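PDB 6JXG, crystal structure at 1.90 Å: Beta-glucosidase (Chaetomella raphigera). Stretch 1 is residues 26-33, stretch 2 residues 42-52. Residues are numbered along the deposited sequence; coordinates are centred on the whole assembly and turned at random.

Stretch 1 26-33: ASIVTGVG
Stretch 2 42-52: NTAAVASIGLP

Stretch 1 carries the end of a helix, A26 to V29, which begins earlier in the chain. T30 is the first residue to leave helical angles (phi/psi -122/116), and G31 follows at -54/151. Stretch 2 is extended from N42 (-144/151) through A45, then turns through a 3-10 segment at 47-49. G50 has positive phi (69/24), which favours glycine. The turn is closed by V46 N to L51 O (2.9 Å) and L51 N to V46 O (3.1 Å). The chains run in opposite senses: G31 CA lies 4.8 Å from T43 CA, and S27 CA 5.9 Å from A44 CA.

One direct hydrogen bond joins the stretches. V32 N donates to N42 O at 2.8 Å, with an angle of 154°. The same carbonyl receives a CA-H...O contact from G31 CA at 3.3 Å.

Water supplies the other polar links. Water 1 donates to S27 O (2.5 Å) and T30 O (2.6 Å) and accepts from A44 N (2.9 Å). It thus ties two carbonyls near the helix end to the backbone amide of A44. Water 2 donates to S27 OG (chi1 p) at 2.8 Å and to A45 O at 2.9 Å. Water 3 donates to I28 O and T43 OG1, at 2.9 and 2.8 Å.

I28 makes the apolar side-chain contacts. I28 (chi1 m, chi2 t) points its CA-to-CB bond away, but its end comes back. Its CG1 lies 3.8 Å from both V46 CG2 (chi1 t) and L51 CD2 (chi1 t, chi2 p).

Other methyls meet backbone by van der Waals contact. T43 (chi1 p) sets CG2 3.4 Å from I28 O and 3.6 Å from T30 O. V32 (chi1 m) has its CA-to-CB bond sideways, with CG1 3.7 Å from A44 N.

Within stretch 1, T30 OG1 (chi1 m) donates to A26 O at 2.8 Å, tying the exit residue back to the helix.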

ATOM      1  N   ALA A  26     -32.005  -7.918   6.490  1.00 12.17           N
ATOM      2  CA  ALA A  26     -31.129  -9.087   6.397  1.00 13.17           C
ATOM      3  C   ALA A  26     -30.453  -9.201   5.042  1.00 12.00           C
ATOM      4  O   ALA A  26     -29.297  -9.570   4.947  1.00 13.24           O
ATOM      5  CB  ALA A  26     -31.878 -10.371   6.777  1.00 13.02           C
ATOM      6  N   SER A  27     -31.128  -8.835   3.980  1.00 13.25           N
ATOM      7  CA  SER A  27     -30.569  -9.026   2.636  1.00 13.30           C
ATOM      8  C   SER A  27     -29.505  -7.953   2.347  1.00 13.18           C
ATOM      9  O   SER A  27     -28.664  -8.194   1.483  1.00 14.07           O
ATOM     10  CB  SER A  27     -31.678  -9.026   1.543  1.00 14.47           C
ATOM     11  OG  SER A  27     -32.223  -7.703   1.396  1.00 15.81           O
ATOM     12  N   ILE A  28     -29.550  -6.827   3.081  1.00 12.59           N
ATOM     13  CA  ILE A  28     -28.578  -5.771   2.952  1.00 12.89           C
ATOM     14  C   ILE A  28     -27.239  -6.111   3.659  1.00 13.06           C
ATOM     15  O   ILE A  28     -26.184  -5.698   3.219  1.00 13.25           O
ATOM     16  CB  ILE A  28     -29.123  -4.433   3.469  1.00 13.11           C
ATOM     17  CG1 ILE A  28     -30.198  -3.917   2.519  1.00 12.30           C
ATOM     18  CG2 ILE A  28     -28.093  -3.310   3.483  1.00 12.87           C
ATOM     19  CD1 ILE A  28     -31.015  -2.717   3.039  1.00 12.58           C
ATOM     20  N   VAL A  29     -27.297  -6.987   4.662  1.00 12.39           N
ATOM     21  CA  VAL A  29     -26.155  -7.268   5.477  1.00 13.87           C
ATOM     22  C   VAL A  29     -25.538  -8.629   5.128  1.00 11.96           C
ATOM     23  O   VAL A  29     -24.436  -8.988   5.601  1.00 11.96           O
ATOM     24  CB  VAL A  29     -26.794  -7.153   6.891  1.00 14.92           C
ATOM     25  CG1 VAL A  29     -26.874  -8.404   7.645  1.00 16.05           C
ATOM     26  CG2 VAL A  29     -26.784  -5.748   7.519  1.00 14.79           C
ATOM     27  N   THR A  30     -26.199  -9.400   4.281  1.00 11.39           N
ATOM     28  CA  THR A  30     -25.814 -10.766   4.024  1.00 11.30           C
ATOM     29  C   THR A  30     -25.538 -10.932   2.556  1.00 11.60           C
ATOM     30  O   THR A  30     -26.392 -10.753   1.715  1.00 10.36           O
ATOM     31  CB  THR A  30     -26.907 -11.783   4.418  1.00 12.10           C
ATOM     32  OG1 THR A  30     -27.415 -11.471   5.704  1.00 12.11           O
ATOM     33  CG2 THR A  30     -26.385 -13.229   4.351  1.00 13.52           C
ATOM     34  N   GLY A  31     -24.271 -11.241   2.256  1.00 11.78           N
ATOM     35  CA  GLY A  31     -23.869 -11.493   0.903  1.00 11.58           C
ATOM     36  C   GLY A  31     -24.730 -12.566   0.259  1.00 12.11           C
ATOM     37  O   GLY A  31     -25.171 -13.517   0.938  1.00 11.92           O
ATOM     38  N   VAL A  32     -24.871 -12.477  -1.068  1.00 11.84           N
ATOM     39  CA  VAL A  32     -25.761 -13.453  -1.811  1.00 13.08           C
ATOM     40  C   VAL A  32     -25.153 -14.834  -2.001  1.00 14.01           C
ATOM     41  O   VAL A  32     -25.860 -15.755  -2.391  1.00 13.54           O
ATOM     42  CB  VAL A  32     -26.187 -12.949  -3.200  1.00 12.06           C
ATOM     43  CG1 VAL A  32     -26.941 -11.662  -3.062  1.00 12.86           C
ATOM     44  CG2 VAL A  32     -25.009 -12.804  -4.131  1.00 12.77           C
ATOM     45  N   GLY A  33     -23.859 -14.987  -1.711  1.00 12.63           N
ATOM     46  CA  GLY A  33     -23.171 -16.227  -1.938  1.00 13.18           C
ATOM     47  C   GLY A  33     -22.004 -16.057  -2.881  1.00 12.45           C
ATOM     48  O   GLY A  33     -22.072 -15.278  -3.845  1.00 11.55           O
ATOM     49  N   ASN A  42     -21.723  -9.510  -3.547  1.00 11.23           N
ATOM     50  CA  ASN A  42     -22.944  -8.692  -3.761  1.00 12.43           C
ATOM     51  C   ASN A  42     -23.918  -8.887  -2.655  1.00 12.17           C
ATOM     52  O   ASN A  42     -23.981  -9.944  -2.010  1.00 13.61           O
ATOM     53  CB  ASN A  42     -23.659  -9.092  -5.084  1.00 11.61           C
ATOM     54  CG  ASN A  42     -22.943  -8.657  -6.333  1.00 11.76           C
ATOM     55  OD1 ASN A  42     -23.133  -7.488  -6.879  1.00 13.13           O
ATOM     56  ND2 ASN A  42     -22.215  -9.586  -6.887  1.00 10.57           N
ATOM     57  N   THR A  43     -24.705  -7.854  -2.401  1.00 12.66           N
ATOM     58  CA  THR A  43     -25.926  -8.010  -1.682  1.00 12.15           C
ATOM     59  C   THR A  43     -27.117  -7.780  -2.629  1.00 13.73           C
ATOM     60  O   THR A  43     -26.978  -7.103  -3.640  1.00 13.74           O
ATOM     61  CB  THR A  43     -26.000  -7.092  -0.427  1.00 11.93           C
ATOM     62  OG1 THR A  43     -25.681  -5.753  -0.763  1.00 12.29           O
ATOM     63  CG2 THR A  43     -25.062  -7.605   0.617  1.00 10.96           C
ATOM     64  N   ALA A  44     -28.279  -8.313  -2.263  1.00 16.60           N
ATOM     65  CA  ALA A  44     -29.524  -8.181  -3.094  1.00 18.02           C
ATOM     66  C   ALA A  44     -30.035  -6.718  -3.193  1.00 15.85           C
ATOM     67  O   ALA A  44     -29.930  -5.988  -2.272  1.00 16.09           O
ATOM     68  CB  ALA A  44     -30.621  -9.012  -2.477  1.00 19.97           C
ATOM     69  N   ALA A  45     -30.598  -6.341  -4.334  1.00 16.71           N
ATOM     70  CA  ALA A  45     -31.288  -5.075  -4.478  1.00 16.31           C
ATOM     71  C   ALA A  45     -32.476  -4.985  -3.503  1.00 14.72           C
ATOM     72  O   ALA A  45     -33.085  -5.984  -3.158  1.00 13.27           O
ATOM     73  CB  ALA A  45     -31.792  -4.961  -5.939  1.00 17.11           C
ATOM     74  N   VAL A  46     -32.796  -3.778  -3.097  1.00 15.66           N
ATOM     75  CA  VAL A  46     -33.994  -3.492  -2.289  1.00 16.03           C
ATOM     76  C   VAL A  46     -34.723  -2.379  -3.042  1.00 17.21           C
ATOM     77  O   VAL A  46     -34.396  -1.219  -2.920  1.00 16.84           O
ATOM     78  CB  VAL A  46     -33.646  -3.059  -0.872  1.00 16.53           C
ATOM     79  CG1 VAL A  46     -34.890  -2.736  -0.061  1.00 16.41           C
ATOM     80  CG2 VAL A  46     -32.795  -4.131  -0.183  1.00 17.84           C
ATOM     81  N   ALA A  47     -35.710  -2.777  -3.842  1.00 19.79           N
ATOM     82  CA  ALA A  47     -36.325  -1.864  -4.794  1.00 21.07           C
ATOM     83  C   ALA A  47     -37.097  -0.779  -4.067  1.00 21.20           C
ATOM     84  O   ALA A  47     -37.129   0.326  -4.558  1.00 24.35           O
ATOM     85  CB  ALA A  47     -37.208  -2.624  -5.788  1.00 22.37           C
ATOM     86  N   SER A  48     -37.627  -1.059  -2.878  1.00 20.56           N
ATOM     87  CA  SER A  48     -38.454  -0.046  -2.164  1.00 24.10           C
ATOM     88  C   SER A  48     -37.655   1.207  -1.797  1.00 24.80           C
ATOM     89  O   SER A  48     -38.225   2.248  -1.640  1.00 23.56           O
ATOM     90  CB  SER A  48     -39.088  -0.586  -0.874  1.00 24.13           C
ATOM     91  OG  SER A  48     -38.045  -1.010  -0.005  1.00 24.44           O
ATOM     92  N   ILE A  49     -36.330   1.129  -1.713  1.00 20.22           N
ATOM     93  CA  ILE A  49     -35.538   2.332  -1.456  1.00 18.49           C
ATOM     94  C   ILE A  49     -34.593   2.671  -2.597  1.00 18.91           C
ATOM     95  O   ILE A  49     -33.682   3.534  -2.433  1.00 19.49           O
ATOM     96  CB  ILE A  49     -34.781   2.223  -0.110  1.00 18.35           C
ATOM     97  CG1 ILE A  49     -33.863   0.982  -0.090  1.00 16.53           C
ATOM     98  CG2 ILE A  49     -35.748   2.160   1.074  1.00 16.26           C
ATOM     99  CD1 ILE A  49     -32.826   1.011   1.041  1.00 17.77           C
ATOM    100  N   GLY A  50     -34.762   1.977  -3.750  1.00 19.58           N
ATOM    101  CA  GLY A  50     -33.925   2.224  -4.926  1.00 18.69           C
ATOM    102  C   GLY A  50     -32.484   1.774  -4.717  1.00 18.84           C
ATOM    103  O   GLY A  50     -31.554   2.296  -5.302  1.00 17.74           O
ATOM    104  N   LEU A  51     -32.271   0.825  -3.802  1.00 17.70           N
ATOM    105  CA  LEU A  51     -30.919   0.324  -3.555  1.00 16.15           C
ATOM    106  C   LEU A  51     -30.608  -0.762  -4.581  1.00 14.77           C
ATOM    107  O   LEU A  51     -31.325  -1.762  -4.635  1.00 15.03           O
ATOM    108  CB  LEU A  51     -30.874  -0.304  -2.173  1.00 15.43           C
ATOM    109  CG  LEU A  51     -29.470  -0.751  -1.698  1.00 15.23           C
ATOM    110  CD1 LEU A  51     -28.630   0.485  -1.316  1.00 14.85           C
ATOM    111  CD2 LEU A  51     -29.633  -1.607  -0.459  1.00 15.56           C
ATOM    112  N   PRO A  52     -29.522  -0.614  -5.322  1.00 16.55           N
ATOM    113  CA  PRO A  52     -29.160  -1.701  -6.264  1.00 15.49           C
ATOM    114  C   PRO A  52     -28.611  -2.920  -5.577  1.00 15.31           C
ATOM    115  O   PRO A  52     -28.460  -2.938  -4.377  1.00 14.13           O
ATOM    116  CB  PRO A  52     -28.095  -1.072  -7.134  1.00 16.93           C
ATOM    117  CG  PRO A  52     -27.354  -0.151  -6.193  1.00 16.16           C
ATOM    118  CD  PRO A  52     -28.446   0.400  -5.229  1.00 16.21           C
TER
HETATM  119  O   HOH W   1     -28.249 -10.152  -0.055  1.00 16.66           O
HETATM  120  O   HOH W   2     -33.751  -7.592  -0.896  1.00 17.63           O
HETATM  121  O   HOH W   3     -24.257  -4.547   1.381  1.00 13.76           O
HETATM  122  O   HOH W   4     -21.423 -12.175  -2.601  1.00 13.46           O